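Local atomic coordinates of putative laminarinase (PDB entry 2W39), a protein that probably hydrolyses beta-glucans such as laminarin, as an extracellular family 16 glycoside hydrolase of a white-rot fungus. Residues A[38-42]-A[43-47]; A[189-193]-A[194-198]; A[217-221]-A[222-226]. All coordinates share one frame; numbering follows the deposited sequence.

Overall arrangement
All three contacts are local, each within one continuous piece of chain, and reach the same antiparallel sheet; each is part core and part surface. Interaction 1 lies on the other side of the molecule's centre from interaction 2, their centres about 33 Å apart; it ends helix 36-41, leads into strand 45-48 and carries the N-linked sugar on Asn43. Interactions 2 and 3 are neighbours, with centres about 13 Å apart, and they touch through Glu190 and Thr221. The chemistry follows the place: a helix terminus closed by backbone bonds in 38-47, a hairpin with paired strands and a clasped phenylalanine in 189-198, and a polar, watered turn over a buried tryptophan in 217-226.

Interaction 1. Residues A[38-42]-A[43-47]; sequences TALAK and NLTYA. With NAG (2-acetamido-2-deoxy-beta-D-glucopyranose), chain C.
The ring of Tyr46 carries the sugar on Asn43 over one of its faces: C5 of NAG stands 3.7 Å above the ring plane, over its centre, with NAG C6 4.0 Å from Tyr46 CG. The sugar is joined covalently through its C1 to Asn43 ND2. The Asn43 chi1 of -154° sets the amide beside the carbonyl carbon and brings the glycan over the tyrosine ring. Without that ring, as with an alanine at Tyr46, the sugar would probably lose the surface under C5 and turn more freely about its link to Asn43. Asn43 itself takes positive phi (57°) and closes helix 36-41 in a Schellman motif: Leu44 N bonds to Ala39 O at 2.8 Å and Asn43 N to Leu40 O at 3.1 Å, the latter from above the carbonyl plane. Beneath the turn, Ala39 CB meets Thr45 OG1 at 3.5 Å, a hydroxyl whose hydrogen bond is to His20 NE2, while Leu40 CD2 lies 3.5 Å from Thr45 O. Arg55 binds both Asn43 O and the sugar. Ala39 and Thr45 rest on Val72 of strand 69-76, Leu40 meets Leu15 of helix 14-17, and Tyr46 pairs with Ile53 of strand 51-55.

Interaction 2. Residues A[189-193]-A[194-198]; sequences MERTN and SFIKV
Phe195 holds its CG between the backbone N and the carbonyl carbon (chi1 61°), which folds the ring back over the preceding residues, and Thr192 sets OG1 in the equivalent position (chi1 74°), above that ring. The phenyl group is clasped from both sides: Thr192 OG1 stands 3.7 Å above the centre of one face, and Lys197 CE 3.6 Å above the centre of the other. The Glu190 carboxylate meets the ring at its edge, with OE1 3.5 Å from Phe195 CE1 and the two planes nearly perpendicular (89°). A water receives a bond from Lys197 NZ and donates one to Glu190 OE1, bridging charged groups that do not touch; Glu190 OE2 is held by Tyr3. These residues close the beta hairpin of strands 185-191 and 195-202 in the antiparallel sheet of a family 16 beta sandwich. Near the bend Glu190 and Lys197 form a hydrogen-bonded pair, between the non-hydrogen-bonded pairs Met189-Val198 and Arg191-Ile196. At the bend Thr192 N bonds to Phe195 O at 2.9 Å, while Thr192 OG1 accepts Ser194 N at 3.0 Å, an ST turn, and Phe195 N weakly. On the opposite face of the sheet, Met189 SD lies 3.9 Å from Ile196 CG2, and both residues pack on strand 115-120. Arg191 runs extended beside Ile196 to reach Asp243 O with NH1.

Interaction 3. Residues A[217-221]-A[222-226]; sequences ATINT and DNWGT
Thr221 O is gripped twice: Trp224 N donates to it at 3.1 Å, from well above the carbonyl plane, and a water donates to it at 2.9 Å while also bonding to Gly225 O. The bond from Trp224 belongs to a short 3-10 turn in which the chain leaves strand 218-220, an edge partner of strand 2-9. The preceding bond of the turn runs from Asn223 N to Asn220 O at 3.2 Å. Asn220 adds an Asx turn at the entry, its OD1 accepting Asp222 N at 3.0 Å; with CG anti to the backbone N (chi1 -179°), the amide is carried forward alongside the turn. Its ND2 then donates to two waters, one of which bonds to Asp222 OD1 while the other accepts from Asn223 ND2, so the outer rim of the turn is tied together largely through solvent.

The inner side is largely apolar. Thr221 points CG2 at the six-membered ring of Trp224 in a CH-pi contact, 3.6 Å from the centroid and only 6° off the ring normal. Ile219 CD1 comes to 3.8 Å from Trp224 CZ2, and Val84 of strand 83-89 touches all three of these side chains. Trp199 meets the indole edge-to-face.

Thr221 OG1 faces a different set of partners: a water shared with Asp222 OD2, the Ala1 N and Glu190 OE1. Asp222 OD2 also bonds to Ala1 N, and this proximity would probably help stabilise a charged amino terminus. Asp211 OD2, on helix 210-214, accepts both Asn220 N and Trp224 NE1; that indole nitrogen also lies 3.3 Å from Asn220 O, at an angle too poor for a bond.

Interaction 1. Residues A[38-42]-A[43-47]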
ATOM      1  N   THR A  38      18.560 -11.754   4.056  1.00  7.53           N
ATOM      2  CA  THR A  38      19.300 -10.516   4.272  1.00  8.15           C
ATOM      3  C   THR A  38      18.503  -9.558   5.153  1.00  7.31           C
ATOM      4  O   THR A  38      19.052  -8.956   6.082  1.00  7.79           O
ATOM      5  CB  THR A  38      19.663  -9.876   2.936  1.00  7.93           C
ATOM      6  OG1 THR A  38      20.429 -10.810   2.163  1.00  9.19           O
ATOM      7  CG2 THR A  38      20.489  -8.616   3.129  1.00  9.47           C
ATOM      8  N   ALA A  39      17.206  -9.448   4.881  1.00  7.44           N
ATOM      9  CA  ALA A  39      16.340  -8.585   5.697  1.00  7.76           C
ATOM     10  C   ALA A  39      16.344  -8.993   7.162  1.00  7.67           C
ATOM     11  O   ALA A  39      16.423  -8.144   8.052  1.00  8.45           O
ATOM     12  CB  ALA A  39      14.920  -8.598   5.164  1.00  7.80           C
ATOM     13  N   LEU A  40      16.248 -10.299   7.410  1.00  8.19           N
ATOM     14  CA  LEU A  40      16.250 -10.782   8.782  1.00  8.38           C
ATOM     15  C   LEU A  40      17.589 -10.528   9.469  1.00  9.09           C
ATOM     16  O   LEU A  40      17.629 -10.064  10.608  1.00  9.95           O
ATOM     17  CB  LEU A  40      15.860 -12.256   8.831  1.00  9.11           C
ATOM     18  CG  LEU A  40      14.390 -12.539   8.497  1.00  9.41           C
ATOM     19  CD1 LEU A  40      14.175 -14.029   8.281  1.00 11.35           C
ATOM     20  CD2 LEU A  40      13.444 -12.018   9.585  1.00 10.95           C
ATOM     21  N   ALA A  41      18.679 -10.795   8.753  1.00  8.40           N
ATOM     22  CA  ALA A  41      20.021 -10.628   9.325  1.00  8.68           C
ATOM     23  C   ALA A  41      20.290  -9.164   9.659  1.00  9.32           C
ATOM     24  O   ALA A  41      21.020  -8.861  10.612  1.00 10.42           O
ATOM     25  CB  ALA A  41      21.068 -11.136   8.361  1.00  9.49           C
ATOM     26  N   LYS A  42      19.737  -8.256   8.858  1.00  9.22           N
ATOM     27  CA  LYS A  42      19.970  -6.827   9.024  1.00  9.55           C
ATOM     28  C   LYS A  42      18.871  -6.150   9.853  1.00  9.64           C
ATOM     29  O   LYS A  42      18.878  -4.929  10.034  1.00  9.78           O
ATOM     30  CB  LYS A  42      20.155  -6.161   7.665  1.00 10.37           C
ATOM     31  CG  LYS A  42      21.426  -6.652   6.974  1.00 12.22           C
ATOM     32  CD  LYS A  42      21.818  -5.824   5.766  1.00 14.66           C
ATOM     33  CE  LYS A  42      23.186  -6.266   5.216  1.00 16.51           C
ATOM     34  NZ  LYS A  42      24.322  -5.963   6.149  1.00 17.10           N
ATOM     35  N   ASN A  43      17.930  -6.954  10.354  1.00  9.18           N
ATOM     36  CA  ASN A  43      16.786  -6.476  11.148  1.00  9.52           C
ATOM     37  C   ASN A  43      15.944  -5.441  10.415  1.00  8.58           C
ATOM     38  O   ASN A  43      15.367  -4.526  11.027  1.00  9.79           O
ATOM     39  CB  ASN A  43      17.210  -5.997  12.542  1.00 11.12           C
ATOM     40  CG  ASN A  43      16.079  -6.096  13.572  1.00 12.53           C
ATOM     41  OD1 ASN A  43      15.146  -6.900  13.435  1.00 13.25           O
ATOM     42  ND2 ASN A  43      16.177  -5.268  14.619  1.00 15.03           N
ATOM     43  N   LEU A  44      15.860  -5.603   9.097  1.00  7.76           N
ATOM     44  CA  LEU A  44      14.948  -4.791   8.299  1.00  7.75           C
ATOM     45  C   LEU A  44      13.549  -5.386   8.273  1.00  7.82           C
ATOM     46  O   LEU A  44      12.563  -4.689   8.016  1.00  8.01           O
ATOM     47  CB  LEU A  44      15.484  -4.627   6.885  1.00  8.45           C
ATOM     48  CG  LEU A  44      16.877  -3.991   6.840  1.00  9.08           C
ATOM     49  CD1 LEU A  44      17.349  -3.903   5.422  1.00 12.46           C
ATOM     50  CD2 LEU A  44      16.907  -2.613   7.514  1.00 12.11           C
ATOM     51  N   THR A  45      13.469  -6.690   8.517  1.00  7.83           N
ATOM     52  CA  THR A  45      12.198  -7.360   8.757  1.00  8.08           C
ATOM     53  C   THR A  45      12.307  -7.994  10.124  1.00  8.14           C
ATOM     54  O   THR A  45      13.311  -8.666  10.426  1.00  9.30           O
ATOM     55  CB  THR A  45      11.934  -8.427   7.699  1.00  8.05           C
ATOM     56  OG1 THR A  45      11.756  -7.751   6.453  1.00  7.75           O
ATOM     57  CG2 THR A  45      10.683  -9.275   8.002  1.00  8.70           C
ATOM     58  N   TYR A  46      11.282  -7.793  10.945  1.00  8.99           N
ATOM     59  CA  TYR A  46      11.220  -8.336  12.291  1.00 10.42           C
ATOM     60  C   TYR A  46       9.807  -8.874  12.418  1.00 10.82           C
ATOM     61  O   TYR A  46       8.853  -8.129  12.236  1.00 10.91           O
ATOM     62  CB  TYR A  46      11.501  -7.214  13.295  1.00 12.69           C
ATOM     63  CG  TYR A  46      11.363  -7.609  14.739  1.00 15.53           C
ATOM     64  CD1 TYR A  46      12.398  -8.271  15.392  1.00 17.68           C
ATOM     65  CD2 TYR A  46      10.214  -7.305  15.462  1.00 18.25           C
ATOM     66  CE1 TYR A  46      12.291  -8.636  16.724  1.00 19.47           C
ATOM     67  CE2 TYR A  46      10.096  -7.665  16.803  1.00 20.00           C
ATOM     68  CZ  TYR A  46      11.143  -8.330  17.419  1.00 18.41           C
ATOM     69  OH  TYR A  46      11.060  -8.703  18.744  1.00 20.42           O
ATOM     70  N   ALA A  47       9.655 -10.172  12.706  1.00 12.72           N
ATOM     71  CA  ALA A  47       8.330 -10.832  12.598  1.00 15.26           C
ATOM     72  C   ALA A  47       8.165 -11.818  13.732  1.00 15.99           C
ATOM     73  O   ALA A  47       8.581 -12.991  13.619  1.00 17.05           O
ATOM     74  CB  ALA A  47       8.158 -11.524  11.238  1.00 15.55           C
TER
HETATM   75  C1  NAG C1299      15.194  -5.454  15.665  1.00 16.54           C
HETATM   76  C2  NAG C1299      15.889  -5.178  17.013  1.00 20.53           C
HETATM   77  C3  NAG C1299      14.881  -5.028  18.159  1.00 20.07           C
HETATM   78  C4  NAG C1299      13.694  -4.154  17.782  1.00 19.63           C
HETATM   79  C5  NAG C1299      13.095  -4.650  16.465  1.00 18.34           C
HETATM   80  C6  NAG C1299      11.858  -3.845  16.062  1.00 19.51           C
HETATM   81  C7  NAG C1299      18.063  -6.189  17.678  1.00 29.39           C
HETATM   82  C8  NAG C1299      18.723  -7.487  18.044  1.00 25.90           C
HETATM   83  N2  NAG C1299      16.780  -6.285  17.328  1.00 22.99           N
HETATM   84  O3  NAG C1299      15.505  -4.493  19.311  1.00 22.76           O
HETATM   85  O4  NAG C1299      12.725  -4.209  18.806  1.00 21.84           O
HETATM   86  O5  NAG C1299      14.105  -4.558  15.470  1.00 16.03           O
HETATM   87  O6  NAG C1299      12.182  -2.492  15.819  1.00 21.37           O
HETATM   88  O7  NAG C1299      18.704  -5.137  17.716  1.00 27.40           O

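Interaction 2. Residues A[189-193]-A[194-198]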
ATOM      1  N   MET A 189     -10.119  -3.904   1.872  1.00  4.72           N
ATOM      2  CA  MET A 189     -10.407  -3.827   0.441  1.00  4.73           C
ATOM      3  C   MET A 189     -11.242  -5.037   0.077  1.00  4.86           C
ATOM      4  O   MET A 189     -10.830  -6.167   0.362  1.00  5.43           O
ATOM      5  CB  MET A 189      -9.092  -3.770  -0.349  1.00  5.26           C
ATOM      6  CG  MET A 189      -9.208  -3.522  -1.854  1.00  6.65           C
ATOM      7  SD  MET A 189      -9.845  -4.928  -2.807  1.00  5.98           S
ATOM      8  CE  MET A 189      -8.549  -6.132  -2.556  1.00  9.51           C
ATOM      9  N   GLU A 190     -12.418  -4.796  -0.509  1.00  4.82           N
ATOM     10  CA  GLU A 190     -13.261  -5.842  -1.068  1.00  5.35           C
ATOM     11  C   GLU A 190     -13.217  -5.763  -2.582  1.00  5.00           C
ATOM     12  O   GLU A 190     -13.487  -4.712  -3.167  1.00  5.70           O
ATOM     13  CB  GLU A 190     -14.710  -5.701  -0.574  1.00  5.19           C
ATOM     14  CG  GLU A 190     -15.648  -6.743  -1.198  1.00  6.44           C
ATOM     15  CD  GLU A 190     -17.096  -6.608  -0.788  1.00  7.34           C
ATOM     16  OE1 GLU A 190     -17.466  -5.559  -0.233  1.00  8.67           O
ATOM     17  OE2 GLU A 190     -17.871  -7.561  -1.060  1.00  9.11           O
ATOM     18  N   ARG A 191     -12.889  -6.892  -3.211  1.00  4.77           N
ATOM     19  CA  ARG A 191     -12.893  -6.999  -4.665  1.00  5.47           C
ATOM     20  C   ARG A 191     -13.872  -8.099  -5.060  1.00  5.61           C
ATOM     21  O   ARG A 191     -13.783  -9.239  -4.604  1.00  5.89           O
ATOM     22  CB  ARG A 191     -11.501  -7.361  -5.182  1.00  5.95           C
ATOM     23  CG  ARG A 191     -11.514  -7.745  -6.653  1.00  6.47           C
ATOM     24  CD  ARG A 191     -10.126  -7.974  -7.225  1.00  6.58           C
ATOM     25  NE  ARG A 191     -10.233  -8.842  -8.393  1.00  6.93           N
ATOM     26  CZ  ARG A 191      -9.234  -9.586  -8.854  1.00  6.77           C
ATOM     27  NH1 ARG A 191      -8.017  -9.461  -8.342  1.00  7.21           N
ATOM     28  NH2 ARG A 191      -9.458 -10.433  -9.847  1.00  7.24           N
ATOM     29  N   THR A 192     -14.800  -7.740  -5.938  1.00  6.79           N
ATOM     30  CA  THR A 192     -15.708  -8.681  -6.566  1.00  8.24           C
ATOM     31  C   THR A 192     -15.647  -8.478  -8.076  1.00  8.74           C
ATOM     32  O   THR A 192     -14.896  -7.637  -8.569  1.00  9.09           O
ATOM     33  CB  THR A 192     -17.160  -8.498  -6.088  1.00  8.86           C
ATOM     34  OG1 THR A 192     -17.709  -7.315  -6.677  1.00  9.38           O
ATOM     35  CG2 THR A 192     -17.253  -8.443  -4.562  1.00  9.59           C
ATOM     36  N   ASN A 193     -16.447  -9.245  -8.818  1.00 10.16           N
ATOM     37  CA  ASN A 193     -16.536  -9.026 -10.260  1.00 11.02           C
ATOM     38  C   ASN A 193     -17.093  -7.661 -10.587  1.00 10.32           C
ATOM     39  O   ASN A 193     -16.847  -7.141 -11.686  1.00 11.46           O
ATOM     40  CB  ASN A 193     -17.455 -10.045 -10.924  1.00 11.38           C
ATOM     41  CG  ASN A 193     -17.434  -9.942 -12.449  1.00 12.63           C
ATOM     42  OD1 ASN A 193     -18.435  -9.550 -13.119  1.00 15.70           O
ATOM     43  ND2 ASN A 193     -16.291 -10.282 -13.015  1.00 12.51           N
ATOM     44  N   SER A 194     -17.895  -7.124  -9.670  1.00 10.25           N
ATOM     45  CA  SER A 194     -18.671  -5.923  -9.903  1.00 10.43           C
ATOM     46  C   SER A 194     -18.060  -4.623  -9.412  1.00  9.35           C
ATOM     47  O   SER A 194     -18.489  -3.564  -9.833  1.00  9.81           O
ATOM     48  CB  SER A 194     -20.048  -6.064  -9.248  1.00 11.52           C
ATOM     49  OG  SER A 194     -20.848  -7.071  -9.854  1.00 13.80           O
ATOM     50  N   PHE A 195     -17.093  -4.683  -8.503  1.00  8.07           N
ATOM     51  CA  PHE A 195     -16.519  -3.471  -7.934  1.00  7.22           C
ATOM     52  C   PHE A 195     -15.268  -3.791  -7.147  1.00  6.17           C
ATOM     53  O   PHE A 195     -15.005  -4.945  -6.779  1.00  6.48           O
ATOM     54  CB  PHE A 195     -17.520  -2.739  -7.009  1.00  7.59           C
ATOM     55  CG  PHE A 195     -17.989  -3.539  -5.817  1.00  8.35           C
ATOM     56  CD1 PHE A 195     -17.144  -3.788  -4.729  1.00  8.57           C
ATOM     57  CD2 PHE A 195     -19.299  -4.016  -5.765  1.00 10.77           C
ATOM     58  CE1 PHE A 195     -17.590  -4.529  -3.620  1.00  9.74           C
ATOM     59  CE2 PHE A 195     -19.745  -4.748  -4.659  1.00 10.95           C
ATOM     60  CZ  PHE A 195     -18.885  -4.997  -3.602  1.00 11.12           C
ATOM     61  N   ILE A 196     -14.516  -2.727  -6.882  1.00  5.61           N
ATOM     62  CA  ILE A 196     -13.516  -2.715  -5.812  1.00  5.37           C
ATOM     63  C   ILE A 196     -13.886  -1.589  -4.855  1.00  5.20           C
ATOM     64  O   ILE A 196     -14.243  -0.496  -5.293  1.00  5.46           O
ATOM     65  CB  ILE A 196     -12.092  -2.558  -6.399  1.00  5.76           C
ATOM     66  CG1 ILE A 196     -11.694  -3.847  -7.131  1.00  6.87           C
ATOM     67  CG2 ILE A 196     -11.075  -2.222  -5.291  1.00  6.19           C
ATOM     68  CD1 ILE A 196     -10.456  -3.745  -7.996  1.00  8.54           C
ATOM     69  N   LYS A 197     -13.813  -1.892  -3.558  1.00  5.03           N
ATOM     70  CA  LYS A 197     -14.053  -0.908  -2.497  1.00  5.55           C
ATOM     71  C   LYS A 197     -12.879  -0.913  -1.536  1.00  5.07           C
ATOM     72  O   LYS A 197     -12.324  -1.977  -1.231  1.00  5.20           O
ATOM     73  CB  LYS A 197     -15.320  -1.239  -1.704  1.00  5.93           C
ATOM     74  CG  LYS A 197     -16.612  -0.993  -2.476  1.00  6.64           C
ATOM     75  CD  LYS A 197     -17.837  -1.478  -1.724  1.00  7.76           C
ATOM     76  CE  LYS A 197     -19.082  -1.337  -2.600  1.00  9.02           C
ATOM     77  NZ  LYS A 197     -20.304  -1.840  -1.910  1.00 11.15           N
ATOM     78  N   VAL A 198     -12.521   0.265  -1.034  1.00  4.92           N
ATOM     79  CA  VAL A 198     -11.566   0.377   0.061  1.00  5.07           C
ATOM     80  C   VAL A 198     -12.226   1.180   1.177  1.00  4.96           C
ATOM     81  O   VAL A 198     -12.839   2.226   0.913  1.00  5.60           O
ATOM     82  CB  VAL A 198     -10.249   1.079  -0.368  1.00  5.20           C
ATOM     83  CG1 VAL A 198      -9.284   1.216   0.795  1.00  6.47           C
ATOM     84  CG2 VAL A 198      -9.567   0.345  -1.517  1.00  5.96           C
TER
HETATM   85  O   HOH W   1     -19.840  -4.150  -0.318  1.00 14.44           O
HETATM   86  O   HOH W   2     -20.967  -7.721 -12.455  1.00 14.40           O

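Interaction 3. Residues A[217-221]-A[222-226]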
ATOM      1  N   ALA A 217     -13.584 -14.910  12.036  1.00 10.06           N
ATOM      2  CA  ALA A 217     -13.417 -15.720  10.843  1.00  9.97           C
ATOM      3  C   ALA A 217     -14.547 -15.550   9.820  1.00  9.84           C
ATOM      4  O   ALA A 217     -14.369 -15.923   8.671  1.00 10.85           O
ATOM      5  CB  ALA A 217     -13.209 -17.184  11.199  1.00 11.12           C
ATOM      6  N   THR A 218     -15.698 -15.012  10.236  1.00 10.04           N
ATOM      7  CA  THR A 218     -16.813 -14.717   9.327  1.00 10.02           C
ATOM      8  C   THR A 218     -17.059 -13.210   9.310  1.00  9.46           C
ATOM      9  O   THR A 218     -17.121 -12.586  10.380  1.00 10.08           O
ATOM     10  CB  THR A 218     -18.099 -15.442   9.765  1.00 11.37           C
ATOM     11  OG1 THR A 218     -17.879 -16.854   9.738  1.00 13.14           O
ATOM     12  CG2 THR A 218     -19.243 -15.098   8.854  1.00 12.19           C
ATOM     13  N   ILE A 219     -17.202 -12.636   8.114  1.00  9.03           N
ATOM     14  CA  ILE A 219     -17.464 -11.208   7.971  1.00  8.40           C
ATOM     15  C   ILE A 219     -18.592 -10.993   6.988  1.00  8.36           C
ATOM     16  O   ILE A 219     -18.898 -11.876   6.181  1.00  8.87           O
ATOM     17  CB  ILE A 219     -16.217 -10.407   7.507  1.00  8.29           C
ATOM     18  CG1 ILE A 219     -15.760 -10.863   6.107  1.00  8.04           C
ATOM     19  CG2 ILE A 219     -15.108 -10.481   8.552  1.00  8.90           C
ATOM     20  CD1 ILE A 219     -14.686  -9.978   5.483  1.00  8.90           C
ATOM     21  N   ASN A 220     -19.219  -9.821   7.071  1.00  8.50           N
ATOM     22  CA  ASN A 220     -20.255  -9.450   6.123  1.00  9.22           C
ATOM     23  C   ASN A 220     -20.104  -7.968   5.791  1.00  9.05           C
ATOM     24  O   ASN A 220     -20.377  -7.099   6.627  1.00  9.31           O
ATOM     25  CB  ASN A 220     -21.635  -9.735   6.728  1.00 10.90           C
ATOM     26  CG  ASN A 220     -22.778  -9.390   5.790  1.00 13.21           C
ATOM     27  OD1 ASN A 220     -22.588  -8.815   4.722  1.00 14.99           O
ATOM     28  ND2 ASN A 220     -23.987  -9.762   6.192  1.00 17.08           N
ATOM     29  N   THR A 221     -19.653  -7.678   4.572  1.00  8.93           N
ATOM     30  CA  THR A 221     -19.322  -6.308   4.204  1.00  9.44           C
ATOM     31  C   THR A 221     -20.555  -5.428   4.033  1.00 10.43           C
ATOM     32  O   THR A 221     -20.415  -4.210   3.961  1.00 10.43           O
ATOM     33  CB  THR A 221     -18.452  -6.253   2.928  1.00  9.43           C
ATOM     34  OG1 THR A 221     -19.197  -6.824   1.846  1.00 10.83           O
ATOM     35  CG2 THR A 221     -17.165  -7.022   3.119  1.00  9.04           C
ATOM     36  N   ASP A 222     -21.741  -6.039   3.959  1.00 11.31           N
ATOM     37  CA  ASP A 222     -23.015  -5.296   3.920  1.00 12.89           C
ATOM     38  C   ASP A 222     -23.148  -4.359   5.107  1.00 12.29           C
ATOM     39  O   ASP A 222     -23.910  -3.383   5.048  1.00 13.23           O
ATOM     40  CB  ASP A 222     -24.228  -6.254   3.971  1.00 14.20           C
ATOM     41  CG  ASP A 222     -24.416  -7.062   2.699  1.00 17.73           C
ATOM     42  OD1 ASP A 222     -25.355  -7.897   2.668  1.00 21.09           O
ATOM     43  OD2 ASP A 222     -23.656  -6.872   1.725  1.00 20.88           O
ATOM     44  N   ASN A 223     -22.436  -4.687   6.182  1.00 11.73           N
ATOM     45  CA  ASN A 223     -22.522  -4.007   7.461  1.00 11.76           C
ATOM     46  C   ASN A 223     -21.462  -2.939   7.690  1.00 10.85           C
ATOM     47  O   ASN A 223     -21.370  -2.382   8.783  1.00 12.28           O
ATOM     48  CB  ASN A 223     -22.467  -5.047   8.590  1.00 12.67           C
ATOM     49  CG  ASN A 223     -23.663  -5.988   8.572  1.00 14.55           C
ATOM     50  OD1 ASN A 223     -24.766  -5.602   8.171  1.00 16.31           O
ATOM     51  ND2 ASN A 223     -23.451  -7.226   9.000  1.00 16.72           N
ATOM     52  N   TRP A 224     -20.677  -2.633   6.657  1.00  9.04           N
ATOM     53  CA  TRP A 224     -19.480  -1.822   6.845  1.00  8.61           C
ATOM     54  C   TRP A 224     -19.640  -0.336   6.551  1.00  8.85           C
ATOM     55  O   TRP A 224     -18.691   0.435   6.706  1.00  9.71           O
ATOM     56  CB  TRP A 224     -18.369  -2.408   5.978  1.00  8.29           C
ATOM     57  CG  TRP A 224     -17.845  -3.723   6.494  1.00  7.30           C
ATOM     58  CD1 TRP A 224     -18.400  -4.543   7.448  1.00  8.33           C
ATOM     59  CD2 TRP A 224     -16.663  -4.375   6.048  1.00  6.26           C
ATOM     60  NE1 TRP A 224     -17.608  -5.649   7.636  1.00  7.69           N
ATOM     61  CE2 TRP A 224     -16.539  -5.579   6.780  1.00  6.60           C
ATOM     62  CE3 TRP A 224     -15.691  -4.066   5.088  1.00  6.53           C
ATOM     63  CZ2 TRP A 224     -15.449  -6.456   6.612  1.00  6.86           C
ATOM     64  CZ3 TRP A 224     -14.627  -4.937   4.908  1.00  7.18           C
ATOM     65  CH2 TRP A 224     -14.505  -6.117   5.670  1.00  6.80           C
ATOM     66  N   GLY A 225     -20.832   0.077   6.145  1.00  9.41           N
ATOM     67  CA  GLY A 225     -21.052   1.470   5.773  1.00  8.83           C
ATOM     68  C   GLY A 225     -20.430   1.816   4.425  1.00  7.90           C
ATOM     69  O   GLY A 225     -19.888   0.974   3.706  1.00  8.12           O
ATOM     70  N   THR A 226     -20.487   3.092   4.092  1.00  7.55           N
ATOM     71  CA  THR A 226     -20.014   3.575   2.813  1.00  7.79           C
ATOM     72  C   THR A 226     -18.492   3.471   2.715  1.00  7.16           C
ATOM     73  O   THR A 226     -17.782   3.862   3.640  1.00  7.09           O
ATOM     74  CB  THR A 226     -20.492   5.013   2.643  1.00  7.18           C
ATOM     75  OG1 THR A 226     -21.915   4.976   2.579  1.00  8.89           O
ATOM     76  CG2 THR A 226     -19.929   5.660   1.401  1.00  8.18           C
TER
HETATM   77  O   HOH W   3     -26.611  -8.584   4.913  1.00 32.94           O
HETATM   78  O   HOH W   4     -24.939  -9.593   9.007  1.00 49.40           O
HETATM   79  O   HOH W   5     -20.924  -1.532   2.856  1.00 15.94           O
HETATM   80  O   HOH W   6     -21.475  -5.695   0.869  1.00 49.03           O